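Local coordinates for protein bradyzoite surface antigen BSR4 (Toxoplasma gondii, PDB 2JKS) that is a bradyzoite surface antigen of the SAG1-related superfamily, probably displayed on the parasite surface for host attachment or immune recognition, and carries zinc in the crystal, at residues T41-C46 / S115-L120; T59-N64 / V101-N106; P128-A133 / C176-G181; E170-T175 / T193-L198; T197-C202 / S254-I259. All coordinates share one frame; numbering follows the deposited sequence.

Contact 1: T41-C46 / S115-L120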
# COMPACT_ATOMS: atom_id res chain seq x y z
N THR A 41 9.00 9.36 6.88
CA THR A 41 8.72 9.95 8.18
C THR A 41 7.96 11.25 8.07
O THR A 41 8.43 12.19 7.43
CB THR A 41 9.98 10.22 9.02
OG1 THR A 41 10.64 8.99 9.27
CG2 THR A 41 9.61 10.86 10.36
N ALA A 42 6.80 11.30 8.72
CA ALA A 42 6.04 12.54 8.83
C ALA A 42 6.18 13.16 10.25
O ALA A 42 6.32 12.44 11.23
CB ALA A 42 4.58 12.29 8.53
N THR A 43 6.19 14.49 10.35
CA THR A 43 6.07 15.10 11.66
C THR A 43 4.91 16.07 11.70
O THR A 43 4.62 16.75 10.71
CB THR A 43 7.38 15.75 12.17
OG1 THR A 43 7.69 16.87 11.35
CG2 THR A 43 8.56 14.77 12.12
N PHE A 44 4.26 16.16 12.87
CA PHE A 44 3.09 17.01 13.08
C PHE A 44 3.27 17.73 14.41
O PHE A 44 3.48 17.10 15.43
CB PHE A 44 1.79 16.18 13.06
CG PHE A 44 0.51 17.02 13.08
CD1 PHE A 44 0.39 18.17 12.31
CD2 PHE A 44 -0.58 16.62 13.86
CE1 PHE A 44 -0.78 18.92 12.31
CE2 PHE A 44 -1.76 17.35 13.87
CZ PHE A 44 -1.86 18.51 13.07
N GLU A 45 3.20 19.06 14.36
CA GLU A 45 3.33 19.86 15.58
C GLU A 45 2.14 20.80 15.74
O GLU A 45 1.62 21.34 14.73
CB GLU A 45 4.65 20.61 15.59
CG GLU A 45 4.76 21.59 16.73
CD GLU A 45 6.13 22.25 16.82
OE1 GLU A 45 6.89 22.15 15.82
OE2 GLU A 45 6.42 22.86 17.89
N CYS A 46 1.66 20.96 16.97
CA CYS A 46 0.58 21.90 17.26
C CYS A 46 0.90 22.76 18.45
O CYS A 46 1.18 22.24 19.54
CB CYS A 46 -0.73 21.16 17.50
SG CYS A 46 -1.17 20.21 16.04
N SER A 115 3.00 22.97 23.13
CA SER A 115 3.58 22.79 21.80
C SER A 115 3.93 21.36 21.50
O SER A 115 5.11 21.01 21.34
CB SER A 115 4.82 23.63 21.63
OG SER A 115 5.28 23.50 20.30
N GLN A 116 2.91 20.54 21.39
CA GLN A 116 3.08 19.13 21.20
C GLN A 116 3.51 18.78 19.79
O GLN A 116 3.12 19.45 18.82
CB GLN A 116 1.79 18.43 21.57
CG GLN A 116 1.39 18.72 23.01
CD GLN A 116 -0.10 18.61 23.24
OE1 GLN A 116 -0.84 19.61 23.21
NE2 GLN A 116 -0.56 17.39 23.45
N LYS A 117 4.33 17.73 19.69
CA LYS A 117 4.78 17.28 18.41
C LYS A 117 4.77 15.75 18.40
O LYS A 117 5.00 15.11 19.43
CB LYS A 117 6.15 17.87 18.09
CG LYS A 117 6.65 17.53 16.67
CD LYS A 117 7.89 18.35 16.37
CE LYS A 117 8.56 17.98 15.08
NZ LYS A 117 9.66 19.00 14.89
N TRP A 118 4.49 15.19 17.22
CA TRP A 118 4.33 13.77 16.95
C TRP A 118 5.10 13.43 15.68
O TRP A 118 5.23 14.27 14.79
CB TRP A 118 2.87 13.36 16.77
CG TRP A 118 1.99 13.67 17.95
CD1 TRP A 118 1.71 12.84 19.01
CD2 TRP A 118 1.30 14.89 18.19
NE1 TRP A 118 0.87 13.49 19.89
CE2 TRP A 118 0.60 14.74 19.41
CE3 TRP A 118 1.18 16.10 17.46
CZ2 TRP A 118 -0.19 15.78 19.94
CZ3 TRP A 118 0.39 17.12 17.98
CH2 TRP A 118 -0.29 16.95 19.21
N SER A 119 5.56 12.18 15.61
CA SER A 119 6.34 11.64 14.49
C SER A 119 5.69 10.34 14.07
O SER A 119 5.29 9.57 14.93
CB SER A 119 7.75 11.24 15.01
OG SER A 119 8.59 12.35 15.06
N LEU A 120 5.58 10.09 12.76
CA LEU A 120 5.11 8.80 12.23
C LEU A 120 6.19 8.32 11.30
O LEU A 120 6.51 8.99 10.31
CB LEU A 120 3.74 8.91 11.51
CG LEU A 120 3.29 7.71 10.65
CD1 LEU A 120 3.12 6.47 11.52
CD2 LEU A 120 1.96 8.00 9.87
O HOH W 1 7.67 21.32 13.35
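Residues 41-46 and 116-120 run antiparallel, their axes 4.6 Å apart and 166° between directions, with Ala42-Leu120, Phe44-Trp118 and Cys46-Gln116 as hydrogen-bonded pairs. They are neighbouring inner strands of one sheet of the beta sandwich in the first SRS domain, and they illustrate how an amphipathic strand pair sorts its side chains. Trp118 N gives a hydrogen bond to Phe44 O at 2.8 Å, answered by Phe44 N to Trp118 O, while Thr43 and Glu45 occupy the non-hydrogen-bonded positions. On the face that carries Phe44, Cys46 and Trp118, the chemistry is largely apolar, with Gln116 at its exposed end. The Phe44 and Trp118 side chains lie side by side and point the same way, with Phe44 CD2 4.0 Å from Trp118 CE3. The indole CG stands anti to its own carbonyl carbon (chi1 -58°); the six-membered ring turns its CE3 edge to Phe44 O, 3.2 Å away and near the ring plane. Cys46 SG, disulfide-bonded to Cys138 of the facing sheet, meets the edge of this indole at CZ3, a sulfur-aromatic contact 79° off the ring normal. Ile61 and Val136 add to the same core. The other face, with Thr43, Glu45, Lys117 and Ser119, is polar. Thr43 OG1 bonds to Asp13 of the adjoining strand 13-17. The extended Lys117 chain lays CG 3.8 Å from Glu45 CB. The charged ends stay beyond salt-bridge range, Glu45 OE1 4.3 Å from Lys117 NZ, and a water bridges them, donating to OE1 at 2.7 Å and accepting only weakly from NZ.

Contact 2: T59-N64 / V101-N106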
# COMPACT_ATOMS: atom_id res chain seq x y z
N THR A 59 -8.86 11.92 19.12
CA THR A 59 -8.52 12.39 20.45
C THR A 59 -7.21 11.77 20.92
O THR A 59 -6.42 12.41 21.60
CB THR A 59 -9.72 12.14 21.44
OG1 THR A 59 -9.95 10.74 21.58
CG2 THR A 59 -10.99 12.66 20.83
N ASN A 60 -6.97 10.52 20.53
CA ASN A 60 -5.67 9.92 20.80
C ASN A 60 -4.92 9.55 19.52
O ASN A 60 -5.08 8.45 18.99
CB ASN A 60 -5.83 8.69 21.69
CG ASN A 60 -4.50 8.17 22.20
OD1 ASN A 60 -3.44 8.60 21.76
ND2 ASN A 60 -4.55 7.22 23.11
N ILE A 61 -4.11 10.49 19.02
CA ILE A 61 -3.32 10.33 17.78
C ILE A 61 -2.29 9.17 17.89
O ILE A 61 -1.80 8.61 16.89
CB ILE A 61 -2.62 11.69 17.47
CG1 ILE A 61 -2.15 11.80 16.02
CG2 ILE A 61 -1.46 11.97 18.41
CD1 ILE A 61 -1.88 13.23 15.60
N GLU A 62 -1.93 8.84 19.13
CA GLU A 62 -0.96 7.77 19.37
C GLU A 62 -1.57 6.38 19.23
O GLU A 62 -0.85 5.37 19.29
CB GLU A 62 -0.34 7.93 20.76
CG GLU A 62 0.72 8.94 20.83
CD GLU A 62 1.67 8.68 21.98
OE1 GLU A 62 2.85 8.28 21.71
OE2 GLU A 62 1.24 8.87 23.15
N GLN A 63 -2.88 6.33 19.03
CA GLN A 63 -3.61 5.09 18.88
C GLN A 63 -4.36 5.03 17.57
O GLN A 63 -4.42 3.97 16.95
CB GLN A 63 -4.57 4.84 20.04
CG GLN A 63 -3.85 4.45 21.34
CD GLN A 63 -4.80 3.87 22.43
OE1 GLN A 63 -6.02 3.67 22.20
NE2 GLN A 63 -4.23 3.60 23.61
N ASN A 64 -4.92 6.16 17.15
CA ASN A 64 -5.83 6.18 16.02
C ASN A 64 -5.49 7.30 15.01
O ASN A 64 -4.82 8.26 15.35
CB ASN A 64 -7.28 6.36 16.50
CG ASN A 64 -7.78 5.19 17.34
OD1 ASN A 64 -7.96 4.07 16.84
ND2 ASN A 64 -7.99 5.43 18.62
N VAL A 101 1.64 0.18 13.99
CA VAL A 101 2.30 1.46 13.64
C VAL A 101 1.47 2.61 14.18
O VAL A 101 0.26 2.62 13.99
CB VAL A 101 2.48 1.70 12.08
CG1 VAL A 101 3.85 2.34 11.81
CG2 VAL A 101 2.26 0.45 11.25
N ASN A 102 2.10 3.55 14.88
CA ASN A 102 1.33 4.65 15.46
C ASN A 102 2.18 5.88 15.38
O ASN A 102 3.44 5.79 15.35
CB ASN A 102 1.03 4.45 16.96
CG ASN A 102 0.36 3.16 17.30
OD1 ASN A 102 0.97 2.28 17.93
ND2 ASN A 102 -0.91 3.05 16.96
N TRP A 103 1.51 7.03 15.38
CA TRP A 103 2.19 8.30 15.62
C TRP A 103 2.75 8.23 17.03
O TRP A 103 2.14 7.65 17.90
CB TRP A 103 1.20 9.44 15.57
CG TRP A 103 0.75 9.85 14.18
CD1 TRP A 103 -0.29 9.35 13.47
CD2 TRP A 103 1.35 10.86 13.36
NE1 TRP A 103 -0.39 9.97 12.26
CE2 TRP A 103 0.58 10.93 12.16
CE3 TRP A 103 2.44 11.73 13.52
CZ2 TRP A 103 0.88 11.87 11.10
CZ3 TRP A 103 2.74 12.64 12.50
CH2 TRP A 103 1.97 12.68 11.29
N LYS A 104 3.90 8.85 17.23
CA LYS A 104 4.58 8.83 18.51
C LYS A 104 4.76 10.25 18.98
O LYS A 104 5.30 11.07 18.26
CB LYS A 104 5.95 8.19 18.39
CG LYS A 104 5.90 6.70 18.36
CD LYS A 104 7.25 6.17 18.10
CE LYS A 104 7.19 4.63 17.99
NZ LYS A 104 8.58 4.15 17.77
N VAL A 105 4.34 10.50 20.21
CA VAL A 105 4.63 11.78 20.84
C VAL A 105 6.16 12.00 21.03
O VAL A 105 6.93 11.09 21.35
CB VAL A 105 3.80 11.97 22.15
CG1 VAL A 105 4.41 11.21 23.25
CG2 VAL A 105 3.69 13.45 22.50
N ASN A 106 6.62 13.21 20.77
CA ASN A 106 7.99 13.54 21.02
C ASN A 106 8.09 13.95 22.50
O ASN A 106 7.38 14.84 22.99
CB ASN A 106 8.56 14.51 19.97
CG ASN A 106 8.50 13.91 18.51
OD1 ASN A 106 8.14 12.73 18.30
ND2 ASN A 106 8.87 14.73 17.53
O HOH W 2 -1.28 6.61 15.33
O HOH W 3 2.84 5.84 19.81
O HOH W 4 -2.61 4.02 14.82
O HOH W 5 -3.04 1.56 17.42
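Ile61 and Glu62 meet Trp103 and Val105 where a turn of one sheet comes up against the edge of the other, an example of loops whose polar links run mainly through water, with a single direct hydrogen bond. The apolar part is a CH-pi contact: Ile61 CG1 sits over one face of the indole, 4.2 Å from the centroid of the five-membered ring of Trp103 and 24° off its normal. CG1 is put there by a first torsion that leaves it anti to the backbone N (chi1 -162°). Behind this pair, Phe44 and Trp118 continue the core. The direct polar link is Val105 N to Glu62 OE1, 3.1 Å and almost straight at 176°, reaching the oxygen from above the carboxylate plane. The Glu62 chain extends beyond CG, and its carboxylate also rests on Val105 CG1. A CA-H...O contact from Glu62 CA to Trp103 O, 3.4 Å, adds to this backbone approach. Waters supply the rest. One donates to Ile61 O at 2.6 Å and accepts from Trp103 N; a second donates to both Glu62 OE1 and Trp103 O; two more each join Gln63 O to Asn102 ND2. Within 59-64, Asn60 O accepts from both Gln63 N and Asn64 N, a tight turn that presents Ile61 and Glu62. The arrangement is a turn interrupting strand 53-67 of one sheet set against the run into edge strand 104-105 of the other, at the margin of the SRS beta sandwich.

Contact 3: P128-A133 / C176-G181; sequences PLTDKA and CAYGKG
Leu129 and Asp131 supply the two acceptors of this contact, each taking a backbone N-H from the opposite segment. Leu129 O receives Tyr178 N at 2.8 Å, nearly along the C=O axis, although the N-H itself is bent to 135°. Asp131 OD2 receives Lys180 N, also at 2.8 Å, on its syn side and 30° out of the carboxylate plane. The aspartate CG is anti to its carbonyl carbon (chi1 -64°), and from there the carboxylate spans the backbone at Gly179, with OD1 3.5 Å from Gly179 CA. Its OD1 also accepts from a water at 2.9 Å, which in turn accepts from Gly181 N. The two oxygens thus serve successive amides, Lys180 N directly and Gly181 N through the water. Apolar atoms complete the first shell: Leu129 CD2 lies 3.5 Å from Cys176 O, Ala177 CB rests against Leu129 O, and Thr130 CG2 meets the edge of the Tyr178 ring, 4.2 Å from Tyr178 CD2.

The next shell fixes both sides. Asp131 OD1 has a further donor in Ala163 N. Tyr178 OH bonds to Cys202 O, which fixes the far end of the ring; separately, Cys176 is tied to Cys301 by a disulfide. Thr130 lies beside Glu96 and Asp205, which bind a zinc ion seen in the crystal, one ligand from each side of the boundary. The whole illustrates how tandem domains are joined by more than their linker: it is a buried part of the junction between the two SRS domains, where the approach to strand 132-141 docks on the loop following strand 173-175.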
# COMPACT_ATOMS: atom_id res chain seq x y z
N PRO A 128 1.64 0.04 2.05
CA PRO A 128 0.43 -0.73 1.68
C PRO A 128 0.51 -1.29 0.24
O PRO A 128 1.38 -0.89 -0.53
CB PRO A 128 -0.71 0.30 1.84
CG PRO A 128 -0.05 1.61 1.58
CD PRO A 128 1.34 1.49 2.16
N LEU A 129 -0.35 -2.24 -0.10
CA LEU A 129 -0.50 -2.73 -1.49
C LEU A 129 -1.31 -1.81 -2.38
O LEU A 129 -1.31 -1.94 -3.61
CB LEU A 129 -1.15 -4.11 -1.48
CG LEU A 129 -0.40 -5.15 -0.66
CD1 LEU A 129 -1.14 -6.50 -0.69
CD2 LEU A 129 1.05 -5.26 -1.08
N THR A 130 -2.05 -0.89 -1.74
CA THR A 130 -2.86 0.06 -2.45
C THR A 130 -2.62 1.45 -1.83
O THR A 130 -2.21 1.54 -0.68
CB THR A 130 -4.38 -0.31 -2.38
OG1 THR A 130 -4.78 -0.36 -1.01
CG2 THR A 130 -4.64 -1.72 -3.00
N ASP A 131 -2.90 2.49 -2.61
CA ASP A 131 -2.72 3.88 -2.14
C ASP A 131 -3.68 4.19 -1.00
O ASP A 131 -4.84 3.87 -1.10
CB ASP A 131 -2.89 4.88 -3.29
CG ASP A 131 -1.83 4.71 -4.38
OD1 ASP A 131 -0.69 4.31 -4.07
OD2 ASP A 131 -2.12 5.00 -5.55
N LYS A 132 -3.16 4.77 0.09
CA LYS A 132 -3.97 5.11 1.25
C LYS A 132 -3.88 6.59 1.60
O LYS A 132 -2.89 7.28 1.30
CB LYS A 132 -3.56 4.28 2.48
CG LYS A 132 -3.53 2.75 2.28
CD LYS A 132 -4.95 2.17 2.16
CE LYS A 132 -4.85 0.66 1.90
NZ LYS A 132 -6.23 0.11 1.77
N ALA A 133 -4.89 7.05 2.32
CA ALA A 133 -4.90 8.37 2.92
C ALA A 133 -5.54 8.33 4.31
O ALA A 133 -6.51 7.59 4.55
CB ALA A 133 -5.66 9.35 2.01
N CYS A 176 3.21 -8.37 -5.34
CA CYS A 176 2.45 -7.49 -6.23
C CYS A 176 1.75 -6.40 -5.40
O CYS A 176 1.27 -6.66 -4.30
CB CYS A 176 1.38 -8.27 -7.03
SG CYS A 176 2.04 -9.16 -8.48
N ALA A 177 1.73 -5.20 -5.96
CA ALA A 177 0.94 -4.09 -5.43
C ALA A 177 0.23 -3.39 -6.60
O ALA A 177 0.39 -3.78 -7.77
CB ALA A 177 1.83 -3.13 -4.62
N TYR A 178 -0.59 -2.38 -6.30
CA TYR A 178 -1.67 -1.97 -7.19
C TYR A 178 -1.88 -0.44 -7.11
O TYR A 178 -2.84 0.09 -7.71
CB TYR A 178 -3.00 -2.68 -6.79
CG TYR A 178 -2.83 -4.17 -6.58
CD1 TYR A 178 -2.69 -5.04 -7.69
CD2 TYR A 178 -2.72 -4.71 -5.29
CE1 TYR A 178 -2.43 -6.37 -7.51
CE2 TYR A 178 -2.50 -6.05 -5.12
CZ TYR A 178 -2.32 -6.86 -6.23
OH TYR A 178 -2.13 -8.17 -6.02
N GLY A 179 -0.97 0.25 -6.43
CA GLY A 179 -0.99 1.72 -6.38
C GLY A 179 -0.76 2.38 -7.71
O GLY A 179 -0.21 1.77 -8.62
N LYS A 180 -1.19 3.63 -7.82
CA LYS A 180 -0.87 4.47 -8.98
C LYS A 180 0.59 4.36 -9.50
O LYS A 180 0.82 4.31 -10.72
CB LYS A 180 -1.22 5.98 -8.67
CG LYS A 180 -1.31 6.88 -9.92
CD LYS A 180 -1.32 8.38 -9.54
CE LYS A 180 -1.33 9.32 -10.78
NZ LYS A 180 0.04 9.59 -11.32
N GLY A 181 1.55 4.32 -8.59
CA GLY A 181 2.95 4.21 -8.95
C GLY A 181 3.59 2.83 -8.80
O GLY A 181 4.79 2.71 -8.96
O HOH W 6 1.45 4.88 -5.88

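Contact 4: E170-T175 / T193-L198. With ZN (zinc ion), chain E.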
# COMPACT_ATOMS: atom_id res chain seq x y z
N GLU A 170 14.55 -12.50 -3.47
CA GLU A 170 15.25 -13.78 -3.64
C GLU A 170 14.35 -14.99 -3.60
O GLU A 170 13.25 -15.02 -2.94
CB GLU A 170 16.39 -13.95 -2.61
CG GLU A 170 17.57 -13.00 -2.87
CD GLU A 170 18.28 -13.27 -4.23
OE1 GLU A 170 18.40 -14.46 -4.63
OE2 GLU A 170 18.72 -12.29 -4.89
N ASN A 171 14.80 -16.00 -4.34
CA ASN A 171 14.08 -17.23 -4.46
C ASN A 171 12.82 -16.96 -5.26
O ASN A 171 11.85 -17.71 -5.18
CB ASN A 171 13.73 -17.81 -3.07
CG ASN A 171 14.96 -18.18 -2.27
OD1 ASN A 171 15.88 -18.82 -2.79
ND2 ASN A 171 15.00 -17.77 -0.99
N ASN A 172 12.88 -15.91 -6.10
CA ASN A 172 11.86 -15.68 -7.14
C ASN A 172 10.44 -15.52 -6.56
O ASN A 172 9.43 -16.05 -7.09
CB ASN A 172 11.90 -16.82 -8.17
CG ASN A 172 12.79 -16.54 -9.35
OD1 ASN A 172 13.41 -15.46 -9.48
ND2 ASN A 172 12.84 -17.50 -10.26
N VAL A 173 10.39 -14.75 -5.48
CA VAL A 173 9.14 -14.42 -4.82
C VAL A 173 8.69 -13.01 -5.22
O VAL A 173 9.43 -12.02 -5.00
CB VAL A 173 9.26 -14.56 -3.28
CG1 VAL A 173 7.96 -14.14 -2.56
CG2 VAL A 173 9.66 -16.01 -2.89
N VAL A 174 7.54 -12.94 -5.89
CA VAL A 174 7.02 -11.67 -6.35
C VAL A 174 5.94 -11.18 -5.39
O VAL A 174 5.01 -11.94 -5.01
CB VAL A 174 6.47 -11.73 -7.79
CG1 VAL A 174 5.89 -10.38 -8.18
CG2 VAL A 174 7.57 -12.19 -8.71
N THR A 175 6.15 -9.95 -4.93
CA THR A 175 5.15 -9.16 -4.15
C THR A 175 4.49 -8.13 -5.04
O THR A 175 5.11 -7.16 -5.48
CB THR A 175 5.80 -8.45 -2.92
OG1 THR A 175 6.48 -9.44 -2.14
CG2 THR A 175 4.75 -7.74 -2.06
N THR A 193 17.22 -24.01 -14.53
CA THR A 193 17.50 -25.15 -13.70
C THR A 193 17.70 -24.80 -12.23
O THR A 193 17.08 -25.42 -11.39
CB THR A 193 18.74 -25.96 -14.24
OG1 THR A 193 18.50 -26.30 -15.61
CG2 THR A 193 18.90 -27.26 -13.50
N GLU A 194 18.57 -23.84 -11.93
CA GLU A 194 18.90 -23.46 -10.55
C GLU A 194 17.82 -22.61 -9.88
O GLU A 194 17.80 -22.49 -8.63
CB GLU A 194 20.19 -22.67 -10.51
CG GLU A 194 21.41 -23.48 -10.96
CD GLU A 194 22.59 -22.60 -11.31
OE1 GLU A 194 22.85 -21.54 -10.69
OE2 GLU A 194 23.27 -22.94 -12.25
N LYS A 195 16.98 -21.99 -10.72
CA LYS A 195 15.92 -21.11 -10.22
C LYS A 195 14.62 -21.60 -10.79
O LYS A 195 14.07 -20.95 -11.64
CB LYS A 195 16.10 -19.65 -10.71
CG LYS A 195 17.47 -19.20 -10.93
CD LYS A 195 17.88 -18.36 -9.82
CE LYS A 195 17.24 -16.94 -9.96
NZ LYS A 195 16.78 -16.51 -8.59
N ASN A 196 14.16 -22.77 -10.35
CA ASN A 196 13.08 -23.48 -11.01
C ASN A 196 11.73 -23.24 -10.34
O ASN A 196 10.76 -23.90 -10.66
CB ASN A 196 13.39 -24.98 -11.08
CG ASN A 196 13.45 -25.61 -9.69
OD1 ASN A 196 14.00 -25.01 -8.81
ND2 ASN A 196 12.84 -26.79 -9.50
N THR A 197 11.66 -22.26 -9.43
CA THR A 197 10.38 -21.89 -8.81
C THR A 197 9.95 -20.44 -9.08
O THR A 197 10.74 -19.62 -9.43
CB THR A 197 10.35 -22.15 -7.30
OG1 THR A 197 11.19 -21.20 -6.65
CG2 THR A 197 10.85 -23.56 -7.00
N LEU A 198 8.66 -20.18 -8.91
CA LEU A 198 8.11 -18.85 -9.02
C LEU A 198 6.97 -18.76 -8.00
O LEU A 198 6.04 -19.53 -8.07
CB LEU A 198 7.52 -18.71 -10.43
CG LEU A 198 6.85 -17.36 -10.68
CD1 LEU A 198 7.77 -16.14 -10.50
CD2 LEU A 198 6.16 -17.40 -12.11
ZN ZN E . 24.19 -25.04 -12.45
O HOH W 7 9.59 -19.29 -5.67
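Asn172 uses its side-chain amide as well as its backbone to reach strand 197-201, the amide meeting the carbonyl of Thr197. Asn172 ND2 donates to Thr197 O at 3.1 Å, in the amide plane and with a C=O...donor angle of 178°. The residue belongs to a G1 beta bulge, in which Asn172 and Val173 both face Ala169, in the second SRS domain. Its backbone has positive phi (59°), a conformation asparagine tolerates comparatively well. ND2 has a second acceptor in Glu190 O, so it links the bulge to strands 187-191 and 197-201. Lys195 crosses the Asn172 side chain at about a right angle. Bends at chi2, chi3 and chi4 carry its amine to 3.6 Å from Asn172 OD1, a loose polar approach. Lys195 also touches the side chain of Glu190, a ligand of another zinc ion. Next to the bulge Val174 CG2 lies 4.3 Å from Leu198 CD1, both packed on Val189, where strand 173-175 comes alongside 197-201. At the far end of the turn, Glu194 OE2 binds a zinc ion at 2.3 Å; His312, in the C-terminal histidine run, probably a purification tag, is the second protein ligand. A water joins Asn171 to Thr197: it donates to Asn171 O at 2.8 Å and sits 2.7 Å from Thr197 OG1, the hydroxyl being placed between the backbone N and the carbonyl carbon (chi1 72°).

Contact 5: T197-C202 / S254-I259; sequences TLTINC and SATLTI
Inner strands 197-201 and 254-258 of a sheet in the second SRS domain pair antiparallel, and Thr199 and Thr256 show what happens when hydroxyls face each other across a non-hydrogen-bonded pair. Thr199 OG1 and Thr256 OG1 are hydrogen-bonded at 2.9 Å, either being able to donate. Each hydroxyl lies anti to its own carbonyl carbon (chi1 -56° and -66°), and the side chains cross, bringing Thr199 CG2 to 3.4 Å from Thr256 OG1. At the next non-hydrogen-bonded pair, Ser254 OG donates a hydrogen bond to Asn201 OD1 at 2.6 Å, from a position tilted 27° out of the carbonyl plane. At the other end Thr197 CG2 lies against Thr258, 3.7 Å from its OG1, the two side chains pointing the same way. This row of polar residues is one face of a strand pair within a beta sandwich; the opposite face is its core side. There Leu198 and Leu257 meet through their CB atoms at 4.3 Å, with Phe271 and Met191 packing on both. Between the faces, Leu198 and Leu257 exchange backbone bonds, as do Ile200 and Ala255, with Ile200 N to Ala255 O at 2.9 Å. Beyond Asn201, Cys202 leaves the strand and is disulfide-bonded to Cys275.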
# COMPACT_ATOMS: atom_id res chain seq x y z
N THR A 197 11.66 -22.26 -9.43
CA THR A 197 10.38 -21.89 -8.81
C THR A 197 9.95 -20.44 -9.08
O THR A 197 10.74 -19.62 -9.43
CB THR A 197 10.35 -22.15 -7.30
OG1 THR A 197 11.19 -21.20 -6.65
CG2 THR A 197 10.85 -23.56 -7.00
N LEU A 198 8.66 -20.18 -8.91
CA LEU A 198 8.11 -18.85 -9.02
C LEU A 198 6.97 -18.76 -8.00
O LEU A 198 6.04 -19.53 -8.07
CB LEU A 198 7.52 -18.71 -10.43
CG LEU A 198 6.85 -17.36 -10.68
CD1 LEU A 198 7.77 -16.14 -10.50
CD2 LEU A 198 6.16 -17.40 -12.11
N THR A 199 7.03 -17.77 -7.11
CA THR A 199 5.92 -17.50 -6.18
C THR A 199 5.35 -16.15 -6.49
O THR A 199 6.10 -15.16 -6.55
CB THR A 199 6.39 -17.51 -4.73
OG1 THR A 199 7.02 -18.77 -4.46
CG2 THR A 199 5.20 -17.28 -3.74
N ILE A 200 4.04 -16.11 -6.62
CA ILE A 200 3.32 -14.87 -6.78
C ILE A 200 2.42 -14.63 -5.59
O ILE A 200 1.55 -15.45 -5.29
CB ILE A 200 2.44 -14.90 -8.05
CG1 ILE A 200 3.25 -15.40 -9.28
CG2 ILE A 200 1.76 -13.52 -8.31
CD1 ILE A 200 4.35 -14.50 -9.74
N ASN A 201 2.69 -13.54 -4.89
CA ASN A 201 1.84 -13.11 -3.78
C ASN A 201 0.99 -11.90 -4.19
O ASN A 201 1.54 -10.78 -4.38
CB ASN A 201 2.66 -12.82 -2.54
CG ASN A 201 3.41 -14.05 -2.02
OD1 ASN A 201 2.87 -15.17 -2.01
ND2 ASN A 201 4.66 -13.85 -1.64
N CYS A 202 -0.32 -12.12 -4.36
CA CYS A 202 -1.20 -11.00 -4.68
C CYS A 202 -1.69 -10.21 -3.44
O CYS A 202 -2.10 -9.07 -3.57
CB CYS A 202 -2.44 -11.41 -5.51
SG CYS A 202 -2.04 -12.26 -7.06
N SER A 254 -2.02 -16.39 -3.17
CA SER A 254 -0.61 -16.75 -3.45
C SER A 254 -0.56 -18.12 -4.10
O SER A 254 -1.36 -19.00 -3.76
CB SER A 254 0.22 -16.77 -2.18
OG SER A 254 0.31 -15.47 -1.63
N ALA A 255 0.32 -18.28 -5.08
CA ALA A 255 0.61 -19.62 -5.65
C ALA A 255 2.10 -19.73 -6.08
O ALA A 255 2.76 -18.73 -6.41
CB ALA A 255 -0.33 -19.92 -6.86
N THR A 256 2.60 -20.96 -6.07
CA THR A 256 3.99 -21.22 -6.39
C THR A 256 4.08 -22.26 -7.49
O THR A 256 3.59 -23.40 -7.35
CB THR A 256 4.74 -21.71 -5.14
OG1 THR A 256 4.80 -20.67 -4.16
CG2 THR A 256 6.15 -22.22 -5.52
N LEU A 257 4.76 -21.89 -8.57
CA LEU A 257 5.06 -22.84 -9.64
C LEU A 257 6.46 -23.43 -9.39
O LEU A 257 7.39 -22.69 -9.08
CB LEU A 257 5.02 -22.11 -10.99
CG LEU A 257 5.48 -22.90 -12.21
CD1 LEU A 257 4.51 -24.00 -12.53
CD2 LEU A 257 5.63 -21.95 -13.42
N THR A 258 6.58 -24.76 -9.47
CA THR A 258 7.87 -25.47 -9.38
C THR A 258 7.97 -26.32 -10.61
O THR A 258 7.16 -27.25 -10.80
CB THR A 258 7.96 -26.37 -8.13
OG1 THR A 258 7.73 -25.57 -6.97
CG2 THR A 258 9.35 -27.06 -8.06
N ILE A 259 8.89 -25.97 -11.50
CA ILE A 259 9.16 -26.77 -12.67
C ILE A 259 10.23 -27.79 -12.25
O ILE A 259 11.31 -27.36 -11.94
CB ILE A 259 9.72 -25.93 -13.87
CG1 ILE A 259 8.69 -24.88 -14.35
CG2 ILE A 259 10.11 -26.81 -15.01
CD1 ILE A 259 9.35 -23.79 -15.22

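Overall arrangement
Contacts 1 and 5 are equivalent solutions in two domains, about 41 Å apart between centres: antiparallel inner strands with a polar face and a core face. Between the segments themselves, contact 1 pairs aromatic rings and a cysteine sulfur, contact 5 aliphatic chains, and hydroxyl pairing marks the polar face of 5. Contact 2 extends the sheet of contact 1, Lys104 N meeting Ser119 O, but relies on water at its margin. Contact 4 shares Thr197 and Leu198 with contact 5 and adds a bulge and a zinc ligand near the surface. Contact 3, the buried one near the chain's centre, joins the domains and touches contact 5 through Tyr178 and Cys202.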